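Local coordinates for protein EF-P arginine 32 rhamnosyl-transferase (Pseudomonas putida KT2440, PDB 5NV8) that is a glycosyltransferase of the EarP family, built from two alpha/beta domains in an arrangement consistent with the GT-B fold, at residues R291-M299 with Q362-A373; L315-R323 with L334-M343. All coordinates share one frame; numbering follows the deposited sequence.

Interaction 1 of 2, residues R291-M299 with Q362-A373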
loop_
_atom_site.group_PDB
_atom_site.type_symbol
_atom_site.label_atom_id
_atom_site.label_comp_id
_atom_site.label_asym_id
_atom_site.label_seq_id
_atom_site.Cartn_x
_atom_site.Cartn_y
_atom_site.Cartn_z
ATOM N N ARG A 291 -2.598 -0.946 2.588
ATOM C CA ARG A 291 -1.707 -0.629 3.701
ATOM C C ARG A 291 -1.541 0.877 3.870
ATOM O O ARG A 291 -1.516 1.382 4.998
ATOM C CB ARG A 291 -0.350 -1.294 3.484
ATOM C CG ARG A 291 -0.376 -2.801 3.635
ATOM C CD ARG A 291 -0.339 -3.182 5.098
ATOM N NE ARG A 291 -1.600 -3.755 5.546
ATOM C CZ ARG A 291 -1.798 -4.251 6.760
ATOM N NH1 ARG A 291 -0.813 -4.241 7.651
ATOM N NH2 ARG A 291 -2.979 -4.759 7.083
ATOM N N ALA A 292 -1.429 1.611 2.762
ATOM C CA ALA A 292 -1.292 3.059 2.854
ATOM C C ALA A 292 -2.584 3.718 3.314
ATOM O O ALA A 292 -2.548 4.804 3.901
ATOM C CB ALA A 292 -0.847 3.636 1.509
ATOM N N GLN A 293 -3.733 3.085 3.053
ATOM C CA GLN A 293 -4.993 3.619 3.558
ATOM C C GLN A 293 -5.061 3.512 5.077
ATOM O O GLN A 293 -5.517 4.444 5.750
ATOM C CB GLN A 293 -6.174 2.902 2.898
ATOM C CG GLN A 293 -6.323 3.199 1.404
ATOM C CD GLN A 293 -7.441 2.412 0.737
ATOM O OE1 GLN A 293 -8.620 2.633 1.012
ATOM N NE2 GLN A 293 -7.074 1.490 -0.145
ATOM N N TRP A 294 -4.601 2.388 5.637
ATOM C CA TRP A 294 -4.496 2.267 7.087
ATOM C C TRP A 294 -3.440 3.198 7.667
ATOM O O TRP A 294 -3.544 3.575 8.838
ATOM C CB TRP A 294 -4.181 0.825 7.491
ATOM C CG TRP A 294 -5.163 -0.209 6.984
ATOM C CD1 TRP A 294 -4.855 -1.405 6.406
ATOM C CD2 TRP A 294 -6.599 -0.139 7.017
ATOM N NE1 TRP A 294 -6.003 -2.084 6.077
ATOM C CE2 TRP A 294 -7.087 -1.329 6.440
ATOM C CE3 TRP A 294 -7.517 0.811 7.479
ATOM C CZ2 TRP A 294 -8.450 -1.591 6.310
ATOM C CZ3 TRP A 294 -8.866 0.550 7.345
ATOM C CH2 TRP A 294 -9.321 -0.642 6.766
ATOM N N ALA A 295 -2.434 3.585 6.873
ATOM C CA ALA A 295 -1.419 4.518 7.355
ATOM C C ALA A 295 -2.010 5.886 7.684
ATOM O O ALA A 295 -1.477 6.598 8.544
ATOM C CB ALA A 295 -0.299 4.662 6.324
ATOM N N GLY A 296 -3.093 6.276 7.012
ATOM C CA GLY A 296 -3.793 7.502 7.339
ATOM C C GLY A 296 -3.202 8.783 6.781
ATOM O O GLY A 296 -3.747 9.859 7.054
ATOM N N GLN A 297 -2.118 8.713 6.011
ATOM C CA GLN A 297 -1.502 9.897 5.428
ATOM C C GLN A 297 -1.963 10.093 3.991
ATOM O O GLN A 297 -2.479 9.164 3.363
ATOM C CB GLN A 297 0.027 9.779 5.473
ATOM C CG GLN A 297 0.579 9.399 6.833
ATOM C CD GLN A 297 0.584 10.563 7.803
ATOM O OE1 GLN A 297 -0.446 10.903 8.386
ATOM N NE2 GLN A 297 1.748 11.180 7.985
ATOM N N PRO A 298 -1.816 11.302 3.440
ATOM C CA PRO A 298 -2.126 11.507 2.020
ATOM C C PRO A 298 -1.354 10.527 1.148
ATOM O O PRO A 298 -0.187 10.227 1.407
ATOM C CB PRO A 298 -1.690 12.954 1.769
ATOM C CG PRO A 298 -1.849 13.615 3.084
ATOM C CD PRO A 298 -1.498 12.572 4.119
ATOM N N MET A 299 -2.014 10.019 0.110
ATOM C CA MET A 299 -1.472 8.897 -0.641
ATOM C C MET A 299 -1.754 9.056 -2.129
ATOM O O MET A 299 -2.478 9.956 -2.563
ATOM C CB MET A 299 -2.052 7.565 -0.150
ATOM C CG MET A 299 -3.544 7.616 0.128
ATOM S SD MET A 299 -4.132 6.136 0.961
ATOM C CE MET A 299 -3.721 4.906 -0.266
ATOM N N GLN A 362 -4.858 16.077 4.367
ATOM C CA GLN A 362 -4.373 15.370 5.550
ATOM C C GLN A 362 -5.534 14.837 6.383
ATOM O O GLN A 362 -5.542 13.666 6.785
ATOM C CB GLN A 362 -3.499 16.300 6.393
ATOM C CG GLN A 362 -2.115 16.568 5.828
ATOM C CD GLN A 362 -1.250 17.366 6.785
ATOM O OE1 GLN A 362 -0.934 18.530 6.534
ATOM N NE2 GLN A 362 -0.862 16.742 7.892
ATOM N N GLN A 363 -6.520 15.691 6.663
ATOM C CA GLN A 363 -7.672 15.265 7.450
ATOM C C GLN A 363 -8.506 14.237 6.695
ATOM O O GLN A 363 -9.039 13.299 7.297
ATOM C CB GLN A 363 -8.520 16.479 7.831
ATOM C CG GLN A 363 -9.470 16.252 9.003
ATOM C CD GLN A 363 -8.785 16.364 10.354
ATOM O OE1 GLN A 363 -7.837 15.636 10.645
ATOM N NE2 GLN A 363 -9.265 17.280 11.186
ATOM N N HIS A 364 -8.620 14.395 5.373
ATOM C CA HIS A 364 -9.406 13.459 4.575
ATOM C C HIS A 364 -8.809 12.057 4.611
ATOM O O HIS A 364 -9.542 11.061 4.655
ATOM C CB HIS A 364 -9.506 13.960 3.137
ATOM C CG HIS A 364 -10.446 13.167 2.286
ATOM N ND1 HIS A 364 -11.814 13.318 2.353
ATOM C CD2 HIS A 364 -10.217 12.219 1.347
ATOM C CE1 HIS A 364 -12.388 12.498 1.493
ATOM N NE2 HIS A 364 -11.442 11.818 0.871
ATOM N N ALA A 365 -7.477 11.957 4.591
ATOM C CA ALA A 365 -6.837 10.646 4.629
ATOM C C ALA A 365 -7.047 9.963 5.976
ATOM O O ALA A 365 -7.238 8.743 6.035
ATOM C CB ALA A 365 -5.348 10.783 4.318
ATOM N N ARG A 366 -7.015 10.732 7.070
ATOM C CA ARG A 366 -7.287 10.160 8.385
ATOM C C ARG A 366 -8.729 9.683 8.490
ATOM O O ARG A 366 -8.994 8.593 9.014
ATOM C CB ARG A 366 -6.995 11.186 9.483
ATOM C CG ARG A 366 -5.572 11.710 9.499
ATOM C CD ARG A 366 -4.615 10.664 10.041
ATOM N NE ARG A 366 -5.014 10.192 11.362
ATOM C CZ ARG A 366 -4.222 9.507 12.179
ATOM N NH1 ARG A 366 -2.984 9.212 11.810
ATOM N NH2 ARG A 366 -4.669 9.117 13.367
ATOM N N LEU A 367 -9.673 10.487 7.997
ATOM C CA LEU A 367 -11.084 10.140 8.122
ATOM C C LEU A 367 -11.445 8.910 7.298
ATOM O O LEU A 367 -12.337 8.149 7.686
ATOM C CB LEU A 367 -11.948 11.333 7.712
ATOM C CG LEU A 367 -11.937 12.514 8.686
ATOM C CD1 LEU A 367 -12.208 13.828 7.964
ATOM C CD2 LEU A 367 -12.945 12.292 9.801
ATOM N N TRP A 368 -10.772 8.696 6.165
ATOM C CA TRP A 368 -11.060 7.513 5.359
ATOM C C TRP A 368 -10.606 6.240 6.061
ATOM O O TRP A 368 -11.320 5.230 6.049
ATOM C CB TRP A 368 -10.396 7.627 3.986
ATOM C CG TRP A 368 -10.632 6.417 3.134
ATOM C CD1 TRP A 368 -9.797 5.348 2.975
ATOM C CD2 TRP A 368 -11.789 6.143 2.336
ATOM N NE1 TRP A 368 -10.362 4.428 2.123
ATOM C CE2 TRP A 368 -11.585 4.893 1.716
ATOM C CE3 TRP A 368 -12.978 6.836 2.082
ATOM C CZ2 TRP A 368 -12.523 4.323 0.857
ATOM C CZ3 TRP A 368 -13.909 6.266 1.229
ATOM C CH2 TRP A 368 -13.675 5.024 0.626
ATOM N N GLY A 369 -9.418 6.264 6.670
ATOM C CA GLY A 369 -8.944 5.090 7.384
ATOM C C GLY A 369 -9.828 4.727 8.560
ATOM O O GLY A 369 -10.120 3.550 8.790
ATOM N N ALA A 370 -10.276 5.734 9.316
ATOM C CA ALA A 370 -11.154 5.474 10.452
ATOM C C ALA A 370 -12.512 4.956 9.997
ATOM O O ALA A 370 -13.080 4.053 10.622
ATOM C CB ALA A 370 -11.318 6.741 11.291
ATOM N N ARG A 371 -13.049 5.521 8.913
ATOM C CA ARG A 371 -14.315 5.034 8.375
ATOM C C ARG A 371 -14.180 3.610 7.851
ATOM O O ARG A 371 -15.056 2.768 8.087
ATOM C CB ARG A 371 -14.805 5.970 7.270
ATOM C CG ARG A 371 -15.919 5.400 6.406
ATOM C CD ARG A 371 -16.112 6.227 5.144
ATOM N NE ARG A 371 -16.276 5.388 3.959
ATOM C CZ ARG A 371 -17.442 5.149 3.369
ATOM N NH1 ARG A 371 -18.554 5.691 3.849
ATOM N NH2 ARG A 371 -17.498 4.372 2.296
ATOM N N GLN A 372 -13.087 3.319 7.142
ATOM C CA GLN A 372 -12.903 1.984 6.585
ATOM C C GLN A 372 -12.731 0.944 7.685
ATOM O O GLN A 372 -13.276 -0.163 7.589
ATOM C CB GLN A 372 -11.703 1.972 5.639
ATOM C CG GLN A 372 -12.029 2.387 4.208
ATOM C CD GLN A 372 -13.388 1.895 3.741
ATOM O OE1 GLN A 372 -13.551 0.726 3.391
ATOM N NE2 GLN A 372 -14.370 2.790 3.723
ATOM N N ALA A 373 -11.990 1.280 8.743
ATOM C CA ALA A 373 -11.728 0.319 9.807
ATOM C C ALA A 373 -12.951 0.027 10.664
ATOM O O ALA A 373 -12.916 -0.921 11.455
ATOM C CB ALA A 373 -10.588 0.815 10.696
HETATM O O HOH W 1 -1.666 9.333 9.770
HETATM O O HOH W 2 -3.086 12.471 7.283
HETATM O O HOH W 3 -0.879 14.330 7.873
#

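Interaction 2 of 2, residues L315-R323 with L334-M343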
loop_
_atom_site.group_PDB
_atom_site.type_symbol
_atom_site.label_atom_id
_atom_site.label_comp_id
_atom_site.label_asym_id
_atom_site.label_seq_id
_atom_site.Cartn_x
_atom_site.Cartn_y
_atom_site.Cartn_z
ATOM N N LEU A 315 -10.144 2.749 -11.469
ATOM C CA LEU A 315 -9.597 3.870 -10.717
ATOM C C LEU A 315 -10.706 4.821 -10.280
ATOM O O LEU A 315 -10.838 5.132 -9.092
ATOM C CB LEU A 315 -8.528 4.572 -11.566
ATOM C CG LEU A 315 -7.703 5.761 -11.057
ATOM C CD1 LEU A 315 -8.427 7.087 -11.206
ATOM C CD2 LEU A 315 -7.325 5.522 -9.605
ATOM N N GLU A 316 -11.547 5.259 -11.223
ATOM C CA GLU A 316 -12.602 6.209 -10.881
ATOM C C GLU A 316 -13.663 5.586 -9.979
ATOM O O GLU A 316 -14.305 6.299 -9.197
ATOM C CB GLU A 316 -13.233 6.783 -12.154
ATOM C CG GLU A 316 -12.224 7.156 -13.248
ATOM C CD GLU A 316 -11.767 8.613 -13.179
ATOM O OE1 GLU A 316 -12.357 9.400 -12.406
ATOM O OE2 GLU A 316 -10.813 8.974 -13.902
ATOM N N ALA A 317 -13.857 4.264 -10.055
ATOM C CA ALA A 317 -14.766 3.617 -9.117
ATOM C C ALA A 317 -14.230 3.697 -7.696
ATOM O O ALA A 317 -15.013 3.732 -6.742
ATOM C CB ALA A 317 -15.022 2.161 -9.514
ATOM N N PHE A 318 -12.906 3.751 -7.530
ATOM C CA PHE A 318 -12.362 3.952 -6.192
ATOM C C PHE A 318 -12.583 5.382 -5.714
ATOM O O PHE A 318 -12.899 5.611 -4.541
ATOM C CB PHE A 318 -10.875 3.608 -6.154
ATOM C CG PHE A 318 -10.231 3.937 -4.844
ATOM C CD1 PHE A 318 -10.656 3.311 -3.684
ATOM C CD2 PHE A 318 -9.238 4.893 -4.761
ATOM C CE1 PHE A 318 -10.087 3.617 -2.467
ATOM C CE2 PHE A 318 -8.665 5.205 -3.543
ATOM C CZ PHE A 318 -9.088 4.567 -2.395
ATOM N N LEU A 319 -12.430 6.362 -6.606
ATOM C CA LEU A 319 -12.548 7.753 -6.186
ATOM C C LEU A 319 -13.980 8.157 -5.876
ATOM O O LEU A 319 -14.182 9.152 -5.173
ATOM C CB LEU A 319 -11.994 8.688 -7.255
ATOM C CG LEU A 319 -10.543 8.517 -7.685
ATOM C CD1 LEU A 319 -10.388 9.077 -9.085
ATOM C CD2 LEU A 319 -9.605 9.203 -6.702
ATOM N N ALA A 320 -14.974 7.428 -6.391
ATOM C CA ALA A 320 -16.363 7.805 -6.145
ATOM C C ALA A 320 -16.676 7.814 -4.653
ATOM O O ALA A 320 -17.398 8.693 -4.170
ATOM C CB ALA A 320 -17.307 6.865 -6.894
ATOM N N HIS A 321 -16.137 6.850 -3.905
ATOM C CA HIS A 321 -16.257 6.866 -2.451
ATOM C C HIS A 321 -15.192 7.728 -1.788
ATOM O O HIS A 321 -15.465 8.354 -0.757
ATOM C CB HIS A 321 -16.163 5.447 -1.881
ATOM C CG HIS A 321 -16.811 4.401 -2.731
ATOM N ND1 HIS A 321 -16.182 3.827 -3.815
ATOM C CD2 HIS A 321 -18.029 3.813 -2.648
ATOM C CE1 HIS A 321 -16.986 2.936 -4.368
ATOM N NE2 HIS A 321 -18.113 2.909 -3.680
ATOM N N TYR A 322 -13.987 7.776 -2.363
ATOM C CA TYR A 322 -12.862 8.428 -1.700
ATOM C C TYR A 322 -13.017 9.941 -1.654
ATOM O O TYR A 322 -12.505 10.584 -0.732
ATOM C CB TYR A 322 -11.555 8.054 -2.404
ATOM C CG TYR A 322 -10.314 8.244 -1.554
ATOM C CD1 TYR A 322 -10.075 7.433 -0.451
ATOM C CD2 TYR A 322 -9.383 9.229 -1.857
ATOM C CE1 TYR A 322 -8.944 7.601 0.329
ATOM C CE2 TYR A 322 -8.248 9.405 -1.084
ATOM C CZ TYR A 322 -8.034 8.588 0.008
ATOM O OH TYR A 322 -6.909 8.756 0.782
ATOM N N ARG A 323 -13.720 10.526 -2.618
ATOM C CA ARG A 323 -13.772 11.974 -2.785
ATOM C C ARG A 323 -14.957 12.631 -2.083
ATOM O O ARG A 323 -15.127 13.849 -2.206
ATOM C CB ARG A 323 -13.823 12.315 -4.278
ATOM C CG ARG A 323 -15.218 12.190 -4.870
ATOM C CD ARG A 323 -15.209 12.297 -6.377
ATOM N NE ARG A 323 -15.717 13.592 -6.815
ATOM C CZ ARG A 323 -15.941 13.915 -8.084
ATOM N NH1 ARG A 323 -15.716 13.029 -9.045
ATOM N NH2 ARG A 323 -16.400 15.120 -8.389
ATOM N N LEU A 334 -7.741 16.478 -5.926
ATOM C CA LEU A 334 -7.488 15.056 -5.726
ATOM C C LEU A 334 -7.783 14.249 -6.986
ATOM O O LEU A 334 -7.074 13.277 -7.275
ATOM C CB LEU A 334 -8.314 14.547 -4.543
ATOM C CG LEU A 334 -8.644 13.056 -4.448
ATOM C CD1 LEU A 334 -7.415 12.262 -4.042
ATOM C CD2 LEU A 334 -9.774 12.833 -3.460
ATOM N N LEU A 335 -8.805 14.642 -7.751
ATOM C CA LEU A 335 -9.073 13.980 -9.026
ATOM C C LEU A 335 -7.945 14.225 -10.021
ATOM O O LEU A 335 -7.495 13.295 -10.701
ATOM C CB LEU A 335 -10.403 14.467 -9.601
ATOM C CG LEU A 335 -11.665 13.664 -9.290
ATOM C CD1 LEU A 335 -11.952 13.653 -7.796
ATOM C CD2 LEU A 335 -12.847 14.227 -10.064
ATOM N N GLY A 336 -7.481 15.471 -10.124
ATOM C CA GLY A 336 -6.391 15.771 -11.033
ATOM C C GLY A 336 -5.085 15.115 -10.638
ATOM O O GLY A 336 -4.251 14.821 -11.497
ATOM N N LEU A 337 -4.892 14.870 -9.341
ATOM C CA LEU A 337 -3.665 14.231 -8.876
ATOM C C LEU A 337 -3.638 12.755 -9.245
ATOM O O LEU A 337 -2.644 12.254 -9.779
ATOM C CB LEU A 337 -3.519 14.398 -7.361
ATOM C CG LEU A 337 -2.172 13.967 -6.765
ATOM C CD1 LEU A 337 -0.983 14.470 -7.586
ATOM C CD2 LEU A 337 -2.052 14.377 -5.300
ATOM N N TRP A 338 -4.724 12.040 -8.959
ATOM C CA TRP A 338 -4.735 10.592 -9.124
ATOM C C TRP A 338 -4.911 10.187 -10.583
ATOM O O TRP A 338 -4.311 9.203 -11.031
ATOM C CB TRP A 338 -5.835 9.988 -8.251
ATOM C CG TRP A 338 -5.471 9.925 -6.802
ATOM C CD1 TRP A 338 -4.926 10.923 -6.048
ATOM C CD2 TRP A 338 -5.635 8.804 -5.927
ATOM N NE1 TRP A 338 -4.734 10.489 -4.756
ATOM C CE2 TRP A 338 -5.166 9.192 -4.656
ATOM C CE3 TRP A 338 -6.133 7.510 -6.096
ATOM C CZ2 TRP A 338 -5.178 8.332 -3.561
ATOM C CZ3 TRP A 338 -6.145 6.659 -5.010
ATOM C CH2 TRP A 338 -5.669 7.072 -3.757
ATOM N N ARG A 339 -5.730 10.924 -11.338
ATOM C CA ARG A 339 -5.891 10.620 -12.757
ATOM C C ARG A 339 -4.593 10.860 -13.518
ATOM O O ARG A 339 -4.254 10.099 -14.431
ATOM C CB ARG A 339 -7.019 11.459 -13.352
ATOM C CG ARG A 339 -8.410 11.040 -12.910
ATOM C CD ARG A 339 -9.447 12.074 -13.316
ATOM N NE ARG A 339 -10.808 11.612 -13.064
ATOM C CZ ARG A 339 -11.889 12.377 -13.171
ATOM N NH1 ARG A 339 -11.768 13.649 -13.528
ATOM N NH2 ARG A 339 -13.089 11.871 -12.922
ATOM N N ALA A 340 -3.851 11.909 -13.148
ATOM C CA ALA A 340 -2.614 12.237 -13.850
ATOM C C ALA A 340 -1.576 11.131 -13.704
ATOM O O ALA A 340 -0.881 10.791 -14.670
ATOM C CB ALA A 340 -2.064 13.563 -13.331
ATOM N N TRP A 341 -1.456 10.558 -12.506
ATOM C CA TRP A 341 -0.515 9.474 -12.251
ATOM C C TRP A 341 -0.881 8.192 -12.986
ATOM O O TRP A 341 -0.044 7.287 -13.074
ATOM C CB TRP A 341 -0.436 9.217 -10.742
ATOM C CG TRP A 341 0.742 8.400 -10.281
ATOM C CD1 TRP A 341 0.699 7.255 -9.536
ATOM C CD2 TRP A 341 2.131 8.672 -10.514
ATOM N NE1 TRP A 341 1.972 6.796 -9.296
ATOM C CE2 TRP A 341 2.869 7.646 -9.887
ATOM C CE3 TRP A 341 2.823 9.679 -11.196
ATOM C CZ2 TRP A 341 4.263 7.599 -9.922
ATOM C CZ3 TRP A 341 4.207 9.631 -11.230
ATOM C CH2 TRP A 341 4.912 8.598 -10.597
ATOM N N ASN A 342 -2.100 8.094 -13.521
ATOM C CA ASN A 342 -2.556 6.890 -14.199
ATOM C C ASN A 342 -2.970 7.113 -15.648
ATOM O O ASN A 342 -3.129 6.128 -16.378
ATOM C CB ASN A 342 -3.738 6.263 -13.440
ATOM C CG ASN A 342 -3.337 5.708 -12.083
ATOM O OD1 ASN A 342 -2.693 4.662 -11.987
ATOM N ND2 ASN A 342 -3.723 6.409 -11.023
ATOM N N MET A 343 -3.151 8.365 -16.087
ATOM C CA MET A 343 -3.601 8.648 -17.447
ATOM C C MET A 343 -2.700 9.653 -18.160
ATOM O O MET A 343 -3.109 10.226 -19.177
ATOM C CB MET A 343 -5.053 9.141 -17.445
ATOM C CG MET A 343 -5.964 8.380 -16.487
ATOM S SD MET A 343 -7.583 9.135 -16.240
ATOM C CE MET A 343 -8.004 9.610 -17.913
#

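Interaction 1 of 2, residues R291-M299 with Q362-A373
G296 presses its backbone directly onto the helix of Q362-A373, its CA only 4.5 Å from the CA of R366. Glycine suits this place twice over: the positive phi (81°) that ends helix 287-295 favours it, and without a side chain its backbone lies against R366, O to CD 3.2 Å. A365 CB sits by the carbonyls of G296 (3.3 Å to O) and Q297, while G369 brings its CA up to Q293 O. On the buried flank, Q293 and W368 run side by side, and W368 NE1 donates to Q293 OE1 (2.7 Å), meeting a lone pair in the carbonyl plane; W368 reaches it with CG anti to its backbone N (chi1 178°). G369 O and A373 N lie at the edge of the W294 ring, near its plane, CZ3 being 3.5 Å from A373 N; W294 NE1 bonds to L164 O. The other end is looser. P298 CG merely rests on Q362 CG at 4.0 Å, and a water lies 2.7 Å from G296 O and 2.8 Å from Q362 O. The bent R366 chain leads its guanidinium to this wetter side. The turn at G296 makes the alpha-to-beta connection into strand 299-302 of a Rossmann-like sheet, and helix 358-373 crosses over it at 110°.

Interaction 2 of 2, residues L315-R323 with L334-M343
W338 fits as a knob into a hole made by L315, F318, L319 and Y322, its indole reaching across to a nearly antiparallel helix whose axis is 11.0 Å away. Large side chains suit such a spacing. F318 and W338 lie with planes near parallel (27°) but slid apart: W338 CZ3 lies at the edge of F318, 3.3 Å from CE2, and the rings barely overlap. Y322 is set obliquely instead, CE2 near W338 CZ2, and crosses L334 at about a right angle. In both F318 and Y322 the first torsion is trans, which sends the two rings out along the same flank of their helix to form an aromatic cluster with W338. L319 CD2 packs 3.9 Å from W338 CE3, and L315 CD2 comes to the indole's edge.

Toward the surface, charge takes over. R339, extended from CG to NE, crosses E316 at about a right angle and grips it side-on: NH2 (2.6 Å) and NE (2.8 Å) both donate to OE1, which lies in the guanidinium plane although the carboxylate is turned 46° from it. A further NE bond to OE2 is weak. L335 places CD2 over a guanidinium face of R339. R323 lays its CD and a guanidinium face on the L335 methyls, NH1 lying 3.3 Å from L335 CD2, while NE pairs with D331; an arginine can thus be apolar along its length and charged at its end.

N342 ND2 bonds back to W338 O (2.9 Å) and to W301 O, and its OD1 accepts from I303 N, tying helix 328-343 to strand 299-302 and the residue after it. W338 leans on L300 and W301 of that strand, F318 meets F289 and W301 edge-to-face, and helix 347-355 packs against L337 and A340.

Interaction 1 is the more buried contact and lies nearer the centre of the chain; interaction 2 has a buried aromatic flank and a charged, partly exposed one. The first relies on close backbone approach at small residues, with one buried indole-to-amide hydrogen bond, the second on large side chains and a salt bridge spanning well-separated helices. Helix 315-322 links them: Y322, part of the aromatic cluster of 315-323 with 334-343, meets both W368 and H364 of 362-373 edge-to-face, and Q293 touches F318. M299 O lies 3.2 Å from W338 NE1, so strand 299-302, which follows the turn at G296, also backs interaction 2. Both contacts thus pack helices around one edge of the six-stranded sheet.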